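Local coordinates for protein ribonuclease T2 (Homo sapiens, PDB 3T0O) that cleaves single-stranded RNA, preferentially between purine and uridine, leaving 2',3'-cyclic phosphate ends, and so degrades microbial RNA for innate immune sensing, at residues W55-E60 and K109-S114; P67-Y72 and R85-E90; R119-N124 and R150-I155; C178-K181 and L186-C189. One frame throughout, in Å; residues are numbered along the deposited sequence.

Contact 1 (W55-E60 and K109-S114); sequences WPFNLE and KYFGRS. With NAG (2-acetamido-2-deoxy-beta-D-glucopyranose), chain B.
Phe57 brings its CD1-CE1 side against CE2 and CZ of Phe111, closest at Phe57 CE1 to Phe111 CE2, 3.8 Å. The ring planes are inclined at 67° and their centroids lie 5.9 Å apart. Phe111 CE2 sits at the Phe57 edge, near that ring's plane, whereas Phe57 CE1 approaches the Phe111 ring obliquely; the pair is therefore an aromatic packing contact, neither a stack nor a T-shape. Phe57 reaches out from an irregular chain with CG anti to its backbone N (chi1 -177°), and Leu59 N lies over one face of its ring. The helix turn is reinforced at Tyr110 O, which accepts from Ser114 OG at 2.8 Å and from Ser114 N on opposite faces of its plane. The chain around Phe57 is fixed in turn by Gln107, bonded to Pro56 O and Asn58 N, and by Glu92, which takes the Phe57 N-H. Farther along, NAG of chain B places O6 3.4 Å from Trp55 CD2, over the indole face. A partly exposed phenylalanine of the loop preceding helix 66-72 thus covers a buried one of helix 107-121, whose side chain lies about 5 Å from that of Glu90, a probable active-site residue.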
# COMPACT_ATOMS: atom_id res chain seq x y z
N TRP A 55 -2.52 16.81 16.36
CA TRP A 55 -1.95 17.24 15.08
C TRP A 55 -2.83 16.73 13.95
O TRP A 55 -2.53 15.75 13.30
CB TRP A 55 -0.54 16.69 14.92
CG TRP A 55 0.29 17.29 13.84
CD1 TRP A 55 -0.09 18.21 12.88
CD2 TRP A 55 1.64 16.93 13.53
NE1 TRP A 55 0.95 18.45 12.03
CE2 TRP A 55 2.03 17.67 12.40
CE3 TRP A 55 2.56 16.02 14.10
CZ2 TRP A 55 3.31 17.60 11.87
CZ3 TRP A 55 3.83 15.93 13.57
CH2 TRP A 55 4.19 16.69 12.44
N PRO A 56 -3.96 17.37 13.74
CA PRO A 56 -4.91 16.87 12.77
C PRO A 56 -4.41 17.00 11.34
O PRO A 56 -3.61 17.89 11.00
CB PRO A 56 -6.13 17.77 12.99
CG PRO A 56 -5.54 19.05 13.55
CD PRO A 56 -4.47 18.56 14.45
N PHE A 57 -4.94 16.10 10.53
CA PHE A 57 -4.76 16.19 9.08
C PHE A 57 -5.25 17.55 8.60
O PHE A 57 -6.29 18.04 9.05
CB PHE A 57 -5.60 15.12 8.43
CG PHE A 57 -5.46 15.07 6.96
CD1 PHE A 57 -4.22 14.85 6.38
CD2 PHE A 57 -6.55 15.38 6.13
CE1 PHE A 57 -4.06 14.85 4.96
CE2 PHE A 57 -6.41 15.35 4.74
CZ PHE A 57 -5.20 15.07 4.14
N ASN A 58 -4.49 18.12 7.67
CA ASN A 58 -4.82 19.42 7.09
C ASN A 58 -4.58 19.27 5.57
O ASN A 58 -3.45 19.33 5.07
CB ASN A 58 -3.96 20.51 7.71
CG ASN A 58 -4.28 21.87 7.15
OD1 ASN A 58 -5.09 21.98 6.23
ND2 ASN A 58 -3.64 22.93 7.69
N LEU A 59 -5.68 19.09 4.86
CA LEU A 59 -5.61 18.89 3.43
C LEU A 59 -4.84 20.01 2.70
O LEU A 59 -4.08 19.77 1.77
CB LEU A 59 -7.03 18.70 2.90
CG LEU A 59 -7.16 18.32 1.43
CD1 LEU A 59 -6.53 16.96 1.17
CD2 LEU A 59 -8.71 18.28 1.11
N GLU A 60 -5.06 21.23 3.14
CA GLU A 60 -4.38 22.39 2.57
C GLU A 60 -2.87 22.23 2.46
O GLU A 60 -2.25 22.71 1.51
CB GLU A 60 -4.73 23.64 3.39
CG GLU A 60 -6.19 24.02 3.24
N LYS A 109 5.83 16.49 3.84
CA LYS A 109 7.02 15.67 3.67
C LYS A 109 6.66 14.20 3.76
O LYS A 109 7.13 13.40 2.95
CB LYS A 109 8.08 16.04 4.72
CG LYS A 109 8.80 17.31 4.33
CD LYS A 109 9.62 17.89 5.52
CE LYS A 109 10.82 17.02 5.81
NZ LYS A 109 11.65 17.82 6.87
N TYR A 110 5.81 13.83 4.72
CA TYR A 110 5.37 12.47 4.83
C TYR A 110 4.62 11.99 3.58
O TYR A 110 4.92 10.94 3.03
CB TYR A 110 4.43 12.41 6.07
CG TYR A 110 3.74 11.09 6.21
CD1 TYR A 110 4.43 9.98 6.66
CD2 TYR A 110 2.40 10.95 5.87
CE1 TYR A 110 3.79 8.75 6.80
CE2 TYR A 110 1.78 9.72 6.02
CZ TYR A 110 2.50 8.65 6.53
OH TYR A 110 1.88 7.41 6.68
N PHE A 111 3.57 12.71 3.20
CA PHE A 111 2.85 12.26 2.04
C PHE A 111 3.72 12.36 0.78
O PHE A 111 3.63 11.45 -0.07
CB PHE A 111 1.54 13.05 1.88
CG PHE A 111 0.50 12.62 2.83
CD1 PHE A 111 -0.27 11.50 2.57
CD2 PHE A 111 0.20 13.38 3.96
CE1 PHE A 111 -1.29 11.13 3.48
CE2 PHE A 111 -0.77 13.01 4.86
CZ PHE A 111 -1.52 11.90 4.63
N GLY A 112 4.58 13.37 0.69
CA GLY A 112 5.37 13.51 -0.52
C GLY A 112 6.39 12.39 -0.60
O GLY A 112 6.65 11.87 -1.70
N ARG A 113 6.96 12.03 0.55
CA ARG A 113 7.96 10.95 0.54
C ARG A 113 7.32 9.63 0.23
O ARG A 113 7.90 8.78 -0.45
CB ARG A 113 8.76 10.91 1.87
CG ARG A 113 9.78 9.81 1.95
CD ARG A 113 10.88 9.96 0.86
NE ARG A 113 11.98 9.04 1.14
CZ ARG A 113 12.80 8.55 0.22
NH1 ARG A 113 12.64 8.90 -1.05
NH2 ARG A 113 13.74 7.70 0.56
N SER A 114 6.10 9.43 0.73
CA SER A 114 5.35 8.25 0.44
C SER A 114 5.12 8.10 -1.03
O SER A 114 5.34 7.04 -1.61
CB SER A 114 4.01 8.31 1.17
OG SER A 114 4.28 8.24 2.57
C1 NAG B . 1.93 17.14 18.25
C2 NAG B . 3.33 17.22 18.88
C3 NAG B . 3.70 18.70 19.11
C4 NAG B . 3.50 19.56 17.86
C5 NAG B . 2.08 19.33 17.34
C6 NAG B . 1.86 19.98 15.96
C7 NAG B . 4.08 15.38 20.25
C8 NAG B . 4.06 14.66 21.56
N2 NAG B . 3.33 16.51 20.16
O3 NAG B . 5.01 18.87 19.66
O4 NAG B . 3.59 20.93 18.18
O5 NAG B . 1.96 17.94 17.09
O6 NAG B . 2.97 19.63 15.15
O7 NAG B . 4.74 14.99 19.33

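Contact 2 (P67-Y72 and R85-E90); sequences PEMRAY and RFWKHE
Trp87, its NE1 hydrogen-bonded to Trp73 O, lies with one indole face under the methyl of Met69. Evidence for a CH-pi contact is direct: Met69 CE stands 3.4 Å from the centroid of the Trp87 five-membered ring and only 2° off its normal. The bond to Trp73 O, with the Trp73 ring packed edge-to-face against Trp87, probably helps to hold the indole under the methyl. Met69 is modelled in two conformers, so this geometry holds for the one described. Its chain folds back at chi2 (-87°) and chi3 (-64°), which turns the terminal methyl over the pyrrole part of the indole; Met69 SD remains 5.0 Å from the same centroid. The six-membered half meets the root of the methionine instead, with Trp87 CZ2 3.5 Å from Met69 CB. Arg70 contributes at the margin, its CG 4.1 Å from Trp87 CH2, while its CB points away from the opposite helix. Met69 and Trp87 also mark the nearest backbone approach, 8.9 Å between their CA atoms. Phe111 and Leu115 of helix 107-121 pack on Met69. The result is a Met-aromatic contact, made mainly by the methyl with the sulfur farther off, between helices 66-72 and 84-98 of the RNase T2 fold; the latter helix carries Glu90 and His94, which probably belong to the active site.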
# COMPACT_ATOMS: atom_id res chain seq x y z
N PRO A 67 -3.03 15.82 -7.17
CA PRO A 67 -3.21 15.00 -8.32
C PRO A 67 -2.54 13.65 -8.21
O PRO A 67 -3.12 12.68 -8.63
CB PRO A 67 -2.61 15.86 -9.45
CG PRO A 67 -2.88 17.27 -8.96
CD PRO A 67 -2.64 17.20 -7.49
N GLU A 68 -1.32 13.59 -7.69
CA GLU A 68 -0.65 12.33 -7.48
C GLU A 68 -1.36 11.49 -6.43
O GLU A 68 -1.45 10.25 -6.57
CB GLU A 68 0.77 12.52 -7.04
CG GLU A 68 1.70 12.87 -8.20
CD GLU A 68 3.13 12.91 -7.68
OE1 GLU A 68 3.64 14.04 -7.54
OE2 GLU A 68 3.69 11.83 -7.37
N MET A 69 -1.82 12.12 -5.36
CA MET A 69 -2.57 11.35 -4.34
C MET A 69 -3.84 10.75 -4.92
O MET A 69 -4.20 9.61 -4.56
CB MET A 69 -2.96 12.18 -3.10
CG MET A 69 -1.87 12.91 -2.48
SD MET A 69 -1.09 11.81 -1.31
CE MET A 69 -2.40 11.55 -0.15
N ARG A 70 -4.59 11.49 -5.77
CA ARG A 70 -5.76 10.86 -6.38
C ARG A 70 -5.40 9.69 -7.26
O ARG A 70 -6.17 8.71 -7.31
CB ARG A 70 -6.59 11.89 -7.17
CG ARG A 70 -7.19 12.96 -6.21
CD ARG A 70 -8.07 13.99 -6.96
NE ARG A 70 -7.36 14.65 -8.02
CZ ARG A 70 -6.99 15.93 -8.01
NH1 ARG A 70 -7.24 16.69 -6.95
NH2 ARG A 70 -6.34 16.41 -9.05
N ALA A 71 -4.29 9.81 -8.01
CA ALA A 71 -3.93 8.74 -8.96
C ALA A 71 -3.33 7.52 -8.26
O ALA A 71 -3.65 6.40 -8.62
CB ALA A 71 -2.91 9.23 -9.93
N TYR A 72 -2.52 7.79 -7.24
CA TYR A 72 -1.72 6.69 -6.70
C TYR A 72 -2.16 6.34 -5.31
O TYR A 72 -1.73 5.28 -4.79
CB TYR A 72 -0.22 7.17 -6.62
CG TYR A 72 0.41 7.52 -7.93
CD1 TYR A 72 0.01 6.92 -9.08
CD2 TYR A 72 1.37 8.51 -7.96
CE1 TYR A 72 0.61 7.30 -10.34
CE2 TYR A 72 1.94 8.92 -9.17
CZ TYR A 72 1.55 8.29 -10.33
OH TYR A 72 2.17 8.67 -11.54
N ARG A 85 -11.01 11.63 3.67
CA ARG A 85 -11.23 10.85 4.91
C ARG A 85 -10.19 9.76 5.04
O ARG A 85 -9.68 9.47 6.12
CB ARG A 85 -12.61 10.16 4.96
CG ARG A 85 -13.80 11.03 4.70
CD ARG A 85 -15.08 10.21 4.99
NE ARG A 85 -15.11 9.63 6.34
CZ ARG A 85 -16.16 9.00 6.87
NH1 ARG A 85 -17.27 8.86 6.15
NH2 ARG A 85 -16.12 8.52 8.11
N PHE A 86 -9.84 9.13 3.93
CA PHE A 86 -8.79 8.08 3.99
C PHE A 86 -7.44 8.64 4.32
O PHE A 86 -6.75 8.10 5.15
CB PHE A 86 -8.83 7.36 2.64
CG PHE A 86 -7.73 6.40 2.37
CD1 PHE A 86 -7.32 5.51 3.32
CD2 PHE A 86 -7.16 6.33 1.09
CE1 PHE A 86 -6.29 4.58 3.03
CE2 PHE A 86 -6.19 5.45 0.80
CZ PHE A 86 -5.72 4.56 1.78
N TRP A 87 -7.09 9.75 3.66
CA TRP A 87 -5.76 10.31 3.89
C TRP A 87 -5.69 10.85 5.33
O TRP A 87 -4.61 10.76 5.95
CB TRP A 87 -5.54 11.46 2.87
CG TRP A 87 -5.55 10.95 1.52
CD1 TRP A 87 -5.19 9.70 1.08
CD2 TRP A 87 -5.99 11.68 0.38
NE1 TRP A 87 -5.37 9.63 -0.31
CE2 TRP A 87 -5.86 10.82 -0.76
CE3 TRP A 87 -6.50 12.96 0.21
CZ2 TRP A 87 -6.20 11.25 -2.06
CZ3 TRP A 87 -6.82 13.39 -1.06
CH2 TRP A 87 -6.70 12.54 -2.17
N LYS A 88 -6.80 11.39 5.85
CA LYS A 88 -6.82 11.87 7.21
C LYS A 88 -6.50 10.66 8.12
O LYS A 88 -5.74 10.80 9.08
CB LYS A 88 -8.20 12.44 7.51
CG LYS A 88 -8.39 12.77 8.99
CD LYS A 88 -9.80 13.38 9.15
CE LYS A 88 -10.29 13.34 10.58
NZ LYS A 88 -9.57 14.37 11.38
N HIS A 89 -7.19 9.54 7.86
CA HIS A 89 -6.97 8.33 8.66
C HIS A 89 -5.50 7.92 8.62
O HIS A 89 -4.88 7.65 9.66
CB HIS A 89 -7.84 7.18 8.12
CG HIS A 89 -7.56 5.85 8.74
ND1 HIS A 89 -8.14 5.47 9.93
CD2 HIS A 89 -6.78 4.82 8.34
CE1 HIS A 89 -7.68 4.27 10.26
NE2 HIS A 89 -6.88 3.84 9.31
N GLU A 90 -4.91 7.96 7.44
CA GLU A 90 -3.52 7.55 7.31
C GLU A 90 -2.63 8.52 8.05
O GLU A 90 -1.64 8.10 8.68
CB GLU A 90 -3.10 7.48 5.86
CG GLU A 90 -3.84 6.26 5.18
CD GLU A 90 -3.42 4.91 5.73
OE1 GLU A 90 -2.21 4.66 5.96
OE2 GLU A 90 -4.33 4.09 5.96

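Contact 3 (R119-N124 and R150-I155); sequences RELDLN and RVYGVI. With NAG (2-acetamido-2-deoxy-beta-D-glucopyranose), chain C.
Tyr152, at the end of helix 141-152, is hydrogen-bonded to Leu121 at the break between helices 107-121 and 123-129. Asp122 marks that break: it leaves helical geometry with phi at +40° and occupies the N-cap position of the second helix, its carboxylate capping a backbone N and also bonding Ser125 OG. Tyr152 OH donates at 2.7 Å to Leu121 O, a carbonyl at the C-terminal end of helix 107-121. Tyr152 CG lies beside the backbone N, opposite the carbonyl carbon (chi1 -67°), which sends the phenol toward Leu121. The acceptor lies in the plane of the Tyr152 ring, at its edge, but the phenol oxygen comes from above the carbonyl plane, 58° out of it. Leucines flank the polar bond: Leu121 CD2 is 3.9 Å from Tyr152 CE1, and Leu123 CB is 3.7 Å from Tyr152 OH. Both side chains cross the tyrosine at about a right angle. Past Tyr152 the chain turns at Gly153, also of positive phi, and Gly153 O accepts from N2 of the NAG of chain C at 2.8 Å. Ile155 CD1 also lies against that sugar. Chemically, a phenol donor meets a carbonyl at a helix C-terminus, where the helix dipole would be expected to make it a somewhat better acceptor; this short bond, flanked by two leucines, probably holds the helix break and the tyrosine in a defined relation.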
# COMPACT_ATOMS: atom_id res chain seq x y z
N ARG A 119 6.84 5.64 -6.39
CA ARG A 119 7.40 5.80 -7.74
C ARG A 119 8.71 5.05 -7.91
O ARG A 119 8.99 4.50 -8.99
CB ARG A 119 7.63 7.31 -8.03
CG ARG A 119 6.31 8.12 -8.04
CD ARG A 119 6.45 9.58 -8.54
NE ARG A 119 7.50 10.35 -7.87
CZ ARG A 119 7.32 11.28 -6.94
NH1 ARG A 119 6.12 11.60 -6.48
NH2 ARG A 119 8.38 11.91 -6.45
N GLU A 120 9.55 5.12 -6.87
CA GLU A 120 10.88 4.54 -6.93
C GLU A 120 10.74 3.03 -6.84
O GLU A 120 11.47 2.27 -7.53
CB GLU A 120 11.75 5.08 -5.79
CG GLU A 120 12.10 6.54 -6.02
CD GLU A 120 12.89 7.13 -4.89
OE1 GLU A 120 13.15 6.46 -3.87
OE2 GLU A 120 13.28 8.28 -5.08
N LEU A 121 9.82 2.54 -6.02
CA LEU A 121 9.70 1.12 -5.96
C LEU A 121 9.10 0.54 -7.24
O LEU A 121 9.49 -0.54 -7.76
CB LEU A 121 8.79 0.74 -4.80
CG LEU A 121 9.53 1.08 -3.50
CD1 LEU A 121 8.47 0.97 -2.37
CD2 LEU A 121 10.73 0.14 -3.20
N ASP A 122 8.14 1.31 -7.82
CA ASP A 122 7.45 0.86 -9.03
C ASP A 122 7.08 -0.61 -9.09
O ASP A 122 7.46 -1.33 -10.02
CB ASP A 122 8.15 1.34 -10.28
CG ASP A 122 7.18 1.37 -11.51
OD1 ASP A 122 5.99 0.98 -11.34
OD2 ASP A 122 7.69 1.80 -12.55
N LEU A 123 6.31 -0.99 -8.08
CA LEU A 123 5.86 -2.37 -7.99
C LEU A 123 5.07 -2.81 -9.21
O LEU A 123 5.24 -3.91 -9.64
CB LEU A 123 5.03 -2.49 -6.70
CG LEU A 123 4.24 -3.80 -6.60
CD1 LEU A 123 5.19 -5.02 -6.38
CD2 LEU A 123 3.29 -3.62 -5.39
N ASN A 124 4.30 -1.92 -9.78
CA ASN A 124 3.56 -2.24 -10.97
C ASN A 124 4.46 -2.65 -12.14
O ASN A 124 4.21 -3.70 -12.78
CB ASN A 124 2.69 -1.10 -11.35
CG ASN A 124 1.52 -1.03 -10.47
OD1 ASN A 124 0.66 -1.91 -10.57
ND2 ASN A 124 1.42 0.02 -9.64
N ARG A 150 13.83 -11.16 -5.36
CA ARG A 150 15.01 -10.98 -6.25
C ARG A 150 15.12 -9.53 -6.65
O ARG A 150 16.21 -8.95 -6.60
CB ARG A 150 14.88 -11.87 -7.47
CG ARG A 150 15.84 -11.55 -8.60
CD ARG A 150 17.05 -12.33 -8.57
NE ARG A 150 17.90 -11.88 -9.65
CZ ARG A 150 18.70 -12.68 -10.36
NH1 ARG A 150 18.74 -14.00 -10.12
NH2 ARG A 150 19.45 -12.16 -11.33
N VAL A 151 14.02 -8.93 -7.04
CA VAL A 151 14.09 -7.52 -7.53
C VAL A 151 14.41 -6.54 -6.43
O VAL A 151 15.32 -5.72 -6.58
CB VAL A 151 12.79 -7.13 -8.20
CG1 VAL A 151 12.75 -5.59 -8.50
CG2 VAL A 151 12.65 -7.93 -9.52
N TYR A 152 13.72 -6.66 -5.29
CA TYR A 152 13.97 -5.70 -4.22
C TYR A 152 15.06 -6.07 -3.23
O TYR A 152 15.49 -5.23 -2.44
CB TYR A 152 12.67 -5.47 -3.44
CG TYR A 152 11.65 -4.78 -4.27
CD1 TYR A 152 11.91 -3.55 -4.83
CD2 TYR A 152 10.45 -5.36 -4.54
CE1 TYR A 152 10.92 -2.90 -5.63
CE2 TYR A 152 9.46 -4.72 -5.32
CZ TYR A 152 9.73 -3.52 -5.86
OH TYR A 152 8.75 -2.90 -6.59
N GLY A 153 15.51 -7.31 -3.28
CA GLY A 153 16.60 -7.71 -2.40
C GLY A 153 16.19 -7.90 -0.95
O GLY A 153 17.07 -8.10 -0.10
N VAL A 154 14.89 -7.91 -0.70
CA VAL A 154 14.33 -8.07 0.60
C VAL A 154 13.05 -8.86 0.45
O VAL A 154 12.46 -8.88 -0.61
CB VAL A 154 14.01 -6.71 1.29
CG1 VAL A 154 15.27 -5.90 1.55
CG2 VAL A 154 13.00 -5.88 0.46
N ILE A 155 12.62 -9.52 1.53
CA ILE A 155 11.42 -10.39 1.45
C ILE A 155 10.20 -9.52 1.75
O ILE A 155 10.15 -8.85 2.78
CB ILE A 155 11.49 -11.50 2.53
CG1 ILE A 155 12.79 -12.34 2.45
CG2 ILE A 155 10.23 -12.35 2.47
CD1 ILE A 155 13.17 -12.76 1.10
C1 NAG C . 16.85 -10.01 3.55
C2 NAG C . 18.21 -9.65 2.96
C3 NAG C . 18.66 -10.64 1.86
C4 NAG C . 18.40 -12.10 2.23
C5 NAG C . 16.93 -12.21 2.65
C6 NAG C . 16.40 -13.61 2.90
C7 NAG C . 18.69 -7.26 3.17
C8 NAG C . 18.70 -5.89 2.58
N2 NAG C . 18.23 -8.28 2.45
O3 NAG C . 20.01 -10.46 1.53
O4 NAG C . 18.72 -13.00 1.19
O5 NAG C . 16.79 -11.41 3.82
O6 NAG C . 17.11 -14.18 3.97
O7 NAG C . 19.13 -7.44 4.32

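Contact 4 (C178-K181 and L186-C189); sequences CLTK and LQNC. With NAG (2-acetamido-2-deoxy-beta-D-glucopyranose), chain C.
This is the turn end of a beta hairpin, in which Leu186 and Gln187 of the short strand 186-187 run antiparallel to Cys178 and Leu179 of strand 171-180 at the margin of the main sheet, with a disulfide on the side away from the turn. Leu179 and Leu186 form a non-hydrogen-bonded pair, their CA atoms 4.5 Å apart and their side chains on one face, where Leu179 CD2 and Leu186 CD2 meet at 3.8 Å. Gln187 N donates to Cys178 O at 2.9 Å with an N-H...O angle of 164°. In the return direction a water takes the place of a direct bond, accepting from Cys178 N and donating to Gln187 O. The disulfide joins Cys178, in the strand, to Cys189, just past strand 186-187, with Cys178 SG to Cys189 SG at 2.0 Å and a chi3 of 101°.

Gln187 CG occupies the crowded position between N and carbonyl carbon (chi1 60°), which lays the extended chain across the neighbouring strand. Gln187 NE2 bonds Asn188 O at 2.9 Å, the oxygen being in the amide plane, while Gln187 OE1 accepts from a second water that also receives the Lys181 N-H. These bonds define the amide orientation; Gln187 OE1 lies 3.2 Å from Thr180 CA and 3.5 Å from Thr180 CG2.

The Asn188 CB points away from segment 178-181, and ND2 carries NAG of chain C; its OD1 bonds Ile155 N. Leu179 packs on Met15 of strand 12-18 and Leu117 of helix 107-121, Leu186 on Leu121 and Val154, and Cys178 on Lys12 and Ile14.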
# COMPACT_ATOMS: atom_id res chain seq x y z
N CYS A 178 9.36 -3.51 3.76
CA CYS A 178 9.85 -2.74 4.91
C CYS A 178 10.97 -1.80 4.47
O CYS A 178 11.74 -2.08 3.55
CB CYS A 178 10.31 -3.65 6.01
SG CYS A 178 8.81 -4.38 6.78
N LEU A 179 11.06 -0.68 5.18
CA LEU A 179 11.98 0.41 4.81
C LEU A 179 12.64 0.95 6.05
O LEU A 179 12.05 0.96 7.15
CB LEU A 179 11.23 1.58 4.12
CG LEU A 179 10.47 1.22 2.86
CD1 LEU A 179 9.66 2.44 2.43
CD2 LEU A 179 11.42 0.83 1.75
N THR A 180 13.88 1.38 5.92
CA THR A 180 14.60 1.85 7.12
C THR A 180 14.00 3.13 7.64
O THR A 180 13.44 3.92 6.91
CB THR A 180 16.08 2.07 6.86
OG1 THR A 180 16.24 3.12 5.86
CG2 THR A 180 16.72 0.72 6.41
N LYS A 181 14.15 3.37 8.93
CA LYS A 181 13.47 4.47 9.55
C LYS A 181 13.97 5.80 9.04
O LYS A 181 13.21 6.68 8.63
CB LYS A 181 13.72 4.32 11.05
CG LYS A 181 13.30 5.46 11.91
CD LYS A 181 13.14 4.84 13.34
CE LYS A 181 12.22 5.59 14.22
NZ LYS A 181 12.47 5.26 15.65
N LEU A 186 15.17 -0.03 1.40
CA LEU A 186 14.59 -1.39 1.57
C LEU A 186 15.33 -2.19 2.63
O LEU A 186 16.58 -2.23 2.63
CB LEU A 186 14.65 -2.16 0.26
CG LEU A 186 13.58 -1.58 -0.65
CD1 LEU A 186 14.01 -1.92 -2.08
CD2 LEU A 186 12.23 -2.24 -0.40
N GLN A 187 14.53 -2.86 3.47
CA GLN A 187 15.11 -3.77 4.48
C GLN A 187 14.16 -4.94 4.63
O GLN A 187 13.02 -4.90 4.21
CB GLN A 187 15.30 -3.05 5.85
CG GLN A 187 14.04 -2.52 6.44
CD GLN A 187 14.17 -2.22 7.95
OE1 GLN A 187 14.49 -1.12 8.32
NE2 GLN A 187 13.94 -3.22 8.79
N ASN A 188 14.66 -6.02 5.23
CA ASN A 188 13.73 -7.02 5.62
C ASN A 188 12.87 -6.58 6.78
O ASN A 188 13.28 -5.77 7.57
CB ASN A 188 14.48 -8.30 5.95
CG ASN A 188 14.99 -8.99 4.69
OD1 ASN A 188 14.23 -9.22 3.72
ND2 ASN A 188 16.27 -9.32 4.68
N CYS A 189 11.73 -7.20 6.90
CA CYS A 189 10.78 -6.90 7.97
C CYS A 189 11.10 -7.62 9.26
O CYS A 189 10.55 -7.28 10.32
CB CYS A 189 9.40 -7.32 7.48
SG CYS A 189 8.73 -6.30 6.08
C1 NAG C . 16.85 -10.01 3.55
C2 NAG C . 18.21 -9.65 2.96
C3 NAG C . 18.66 -10.64 1.86
C4 NAG C . 18.40 -12.10 2.23
C5 NAG C . 16.93 -12.21 2.65
C6 NAG C . 16.40 -13.61 2.90
C7 NAG C . 18.69 -7.26 3.17
C8 NAG C . 18.70 -5.89 2.58
N2 NAG C . 18.23 -8.28 2.45
O3 NAG C . 20.01 -10.46 1.53
O4 NAG C . 18.72 -13.00 1.19
O5 NAG C . 16.79 -11.41 3.82
O6 NAG C . 17.11 -14.18 3.97
O7 NAG C . 19.13 -7.44 4.32
O HOH W 1 10.59 -5.90 2.92
O HOH W 2 14.76 0.74 10.31

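How the contacts relate
Contacts 1 and 2 are in direct touch, their centres about 10 Å apart: Phe57 CZ lies 3.8 Å from Trp87 CB, and Phe111 CZ 3.5 Å from Trp87 O. Together they probably adjoin the active site, since contact 2 includes Glu90, a likely active-site residue. Helix 107-121 then carries the structure from contact 1 to contact 3, whose centres are about 24 Å apart, and Arg119 NH1 makes a salt bridge back to Glu68 OE2 of contact 2 at 2.6 Å. Contacts 3 and 4, about 12 Å between centres, share the NAG of chain C and also touch directly, with Tyr152 O 3.6 Å from Leu186 CD1. Contact 4 lies away from the probable catalytic residues.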